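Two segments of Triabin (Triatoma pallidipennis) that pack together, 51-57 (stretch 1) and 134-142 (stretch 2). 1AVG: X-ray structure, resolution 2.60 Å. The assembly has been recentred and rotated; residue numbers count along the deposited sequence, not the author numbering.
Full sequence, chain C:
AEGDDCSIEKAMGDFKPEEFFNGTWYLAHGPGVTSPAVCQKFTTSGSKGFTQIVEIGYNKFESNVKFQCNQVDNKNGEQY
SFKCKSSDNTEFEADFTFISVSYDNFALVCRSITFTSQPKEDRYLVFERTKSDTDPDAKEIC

Stretch 1, residues 51-57: TQIVEIG
Stretch 2, residues 134-142: TDPDAKEIC

Residues 51-56 of triabin form an extended strand, phi between -95° and -126°, psi between 110° and 143°, and the C-terminal segment packs across one face of it. Strand alternation sorts the side chains: Gln52, Val54 and Ile56 direct CA-to-CB toward the other segment, while Ile53 and Glu55 direct it away. Gly57 ends the stretch at phi 81°, psi 8°, a conformation that favours glycine.

The second segment approaches through extended residues 135-137 (phi near -70°, psi 136° to 149°), then turns into a short helix, 138-141. Asp137 is at the N-cap position, and Asp137 O accepts from Glu140 N (2.8 Å) and Ile141 N (3.1 Å), while Cys142 N reaches Ala138 O at 2.7 Å. The chains run in opposite senses: Val54 CA lies 6.5 Å from Ala138 CA, and Ile56 CA 7.7 Å from Asp135 CA.

Val54 is the hub. With chi1 t (174°), its CG2 meets Ala138 CB at 3.8 Å and Cys142 SG at 4.0 Å, while CG1 meets Ile141 CD1 at 3.9 Å. A branched, compact side chain thus touches three residues of the second segment, and the small methyl of Ala138 suits the close backbone approach. Ile141 is t,t, an extended conformation that carries CD1 to the valine. Cys142 is m (-63°), with SG near Val54 CG2; the residue is bonded covalently to a group elsewhere in the structure and ends the chain with its carboxylate.

Gln52 (m, t, chi3 -47°) reaches out to the second segment, its NE2 3.6 Å from Cys142 CB and its OE1 4.0 Å from Ala138 CB. Its aliphatic CB and CG carry the amide out from the strand, at a partly exposed position that tolerates a polar end. These are van der Waals contacts; OE1 is hydrogen-bonded elsewhere in the structure.

Ile56 has chi1 m and an off-well chi2 of 139°. Its CD1 lies 4.4 Å from Pro136 CD and only 3.1 Å from OD1 of Asp135 (chi1 m, chi2 -28°), a tight approach to an oxygen hydrogen-bonded elsewhere. No hydrogen bond links the segments; packing buries 343 Å².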

# COMPACT_ATOMS: atom_id res chain seq x y z
N THR C 51 11.26 -1.93 -28.99
CA THR C 51 10.29 -2.22 -27.94
C THR C 51 8.89 -1.98 -28.44
O THR C 51 8.62 -0.97 -29.09
CB THR C 51 10.51 -1.32 -26.74
OG1 THR C 51 11.92 -1.17 -26.52
CG2 THR C 51 9.87 -1.93 -25.50
N GLN C 52 7.98 -2.90 -28.14
CA GLN C 52 6.60 -2.75 -28.57
C GLN C 52 5.75 -2.40 -27.36
O GLN C 52 5.66 -3.18 -26.41
CB GLN C 52 6.08 -4.04 -29.20
CG GLN C 52 6.95 -4.59 -30.31
CD GLN C 52 6.43 -5.91 -30.82
OE1 GLN C 52 6.12 -6.82 -30.05
NE2 GLN C 52 6.34 -6.04 -32.14
N ILE C 53 5.19 -1.20 -27.36
CA ILE C 53 4.33 -0.76 -26.28
C ILE C 53 2.92 -0.87 -26.85
O ILE C 53 2.62 -0.28 -27.88
CB ILE C 53 4.58 0.72 -25.89
CG1 ILE C 53 6.07 0.99 -25.62
CG2 ILE C 53 3.72 1.09 -24.69
CD1 ILE C 53 6.52 0.78 -24.20
N VAL C 54 2.10 -1.71 -26.24
CA VAL C 54 0.73 -1.87 -26.68
C VAL C 54 -0.09 -1.04 -25.70
O VAL C 54 -0.15 -1.37 -24.52
CB VAL C 54 0.29 -3.35 -26.63
CG1 VAL C 54 -1.18 -3.49 -26.94
CG2 VAL C 54 1.10 -4.16 -27.62
N GLU C 55 -0.64 0.08 -26.17
CA GLU C 55 -1.43 0.97 -25.33
C GLU C 55 -2.92 0.73 -25.53
O GLU C 55 -3.40 0.69 -26.66
CB GLU C 55 -1.08 2.42 -25.62
CG GLU C 55 -1.76 3.41 -24.69
CD GLU C 55 -1.07 4.76 -24.66
OE1 GLU C 55 0.05 4.88 -25.19
OE2 GLU C 55 -1.65 5.71 -24.10
N ILE C 56 -3.66 0.64 -24.43
CA ILE C 56 -5.09 0.37 -24.46
C ILE C 56 -5.91 1.41 -23.70
O ILE C 56 -5.47 1.90 -22.65
CB ILE C 56 -5.39 -0.99 -23.82
CG1 ILE C 56 -4.52 -2.07 -24.45
CG2 ILE C 56 -6.84 -1.34 -23.98
CD1 ILE C 56 -3.96 -3.07 -23.45
N GLY C 57 -7.07 1.74 -24.24
CA GLY C 57 -7.99 2.68 -23.60
C GLY C 57 -7.75 4.17 -23.75
O GLY C 57 -8.42 4.99 -23.09
N THR C 134 -7.36 -9.95 -21.41
CA THR C 134 -8.25 -9.18 -22.29
C THR C 134 -7.46 -8.38 -23.33
O THR C 134 -7.99 -8.01 -24.38
CB THR C 134 -9.12 -8.20 -21.46
OG1 THR C 134 -9.67 -8.89 -20.33
CG2 THR C 134 -10.27 -7.66 -22.29
N ASP C 135 -6.20 -8.10 -23.02
CA ASP C 135 -5.35 -7.34 -23.93
C ASP C 135 -5.09 -8.10 -25.22
O ASP C 135 -4.95 -9.33 -25.22
CB ASP C 135 -3.98 -7.02 -23.31
CG ASP C 135 -4.09 -6.25 -22.00
OD1 ASP C 135 -5.07 -5.51 -21.80
OD2 ASP C 135 -3.15 -6.38 -21.18
N PRO C 136 -5.02 -7.38 -26.34
CA PRO C 136 -4.76 -8.03 -27.61
C PRO C 136 -3.32 -8.51 -27.54
O PRO C 136 -2.49 -7.91 -26.84
CB PRO C 136 -4.88 -6.87 -28.60
CG PRO C 136 -5.81 -5.91 -27.92
CD PRO C 136 -5.31 -5.95 -26.52
N ASP C 137 -3.01 -9.61 -28.20
CA ASP C 137 -1.63 -10.10 -28.20
C ASP C 137 -0.84 -9.11 -29.04
O ASP C 137 -1.31 -8.68 -30.09
CB ASP C 137 -1.55 -11.50 -28.81
CG ASP C 137 -0.14 -12.08 -28.81
OD1 ASP C 137 0.63 -11.80 -27.86
OD2 ASP C 137 0.20 -12.83 -29.75
N ALA C 138 0.33 -8.71 -28.57
CA ALA C 138 1.16 -7.78 -29.31
C ALA C 138 1.38 -8.29 -30.74
O ALA C 138 1.37 -7.51 -31.68
CB ALA C 138 2.49 -7.58 -28.61
N LYS C 139 1.50 -9.61 -30.89
CA LYS C 139 1.70 -10.23 -32.19
C LYS C 139 0.52 -10.00 -33.15
O LYS C 139 0.70 -9.95 -34.37
CB LYS C 139 1.97 -11.73 -32.02
N GLU C 140 -0.68 -9.87 -32.60
CA GLU C 140 -1.86 -9.64 -33.41
C GLU C 140 -1.95 -8.17 -33.84
O GLU C 140 -2.18 -7.87 -35.00
CB GLU C 140 -3.13 -10.00 -32.64
CG GLU C 140 -3.25 -11.46 -32.21
CD GLU C 140 -4.30 -11.69 -31.12
OE1 GLU C 140 -5.18 -10.81 -30.91
OE2 GLU C 140 -4.25 -12.75 -30.47
N ILE C 141 -1.77 -7.28 -32.87
CA ILE C 141 -1.86 -5.83 -33.09
C ILE C 141 -0.65 -5.14 -33.72
O ILE C 141 -0.79 -4.14 -34.42
CB ILE C 141 -2.22 -5.10 -31.75
CG1 ILE C 141 -2.22 -3.58 -31.95
CG2 ILE C 141 -1.23 -5.49 -30.65
CD1 ILE C 141 -2.31 -2.82 -30.65
N CYS C 142 0.54 -5.64 -33.41
CA CYS C 142 1.77 -5.06 -33.93
C CYS C 142 2.15 -5.63 -35.29
O CYS C 142 2.00 -4.88 -36.28
CB CYS C 142 2.92 -5.28 -32.94
SG CYS C 142 2.70 -4.48 -31.32
OXT CYS C 142 2.58 -6.80 -35.36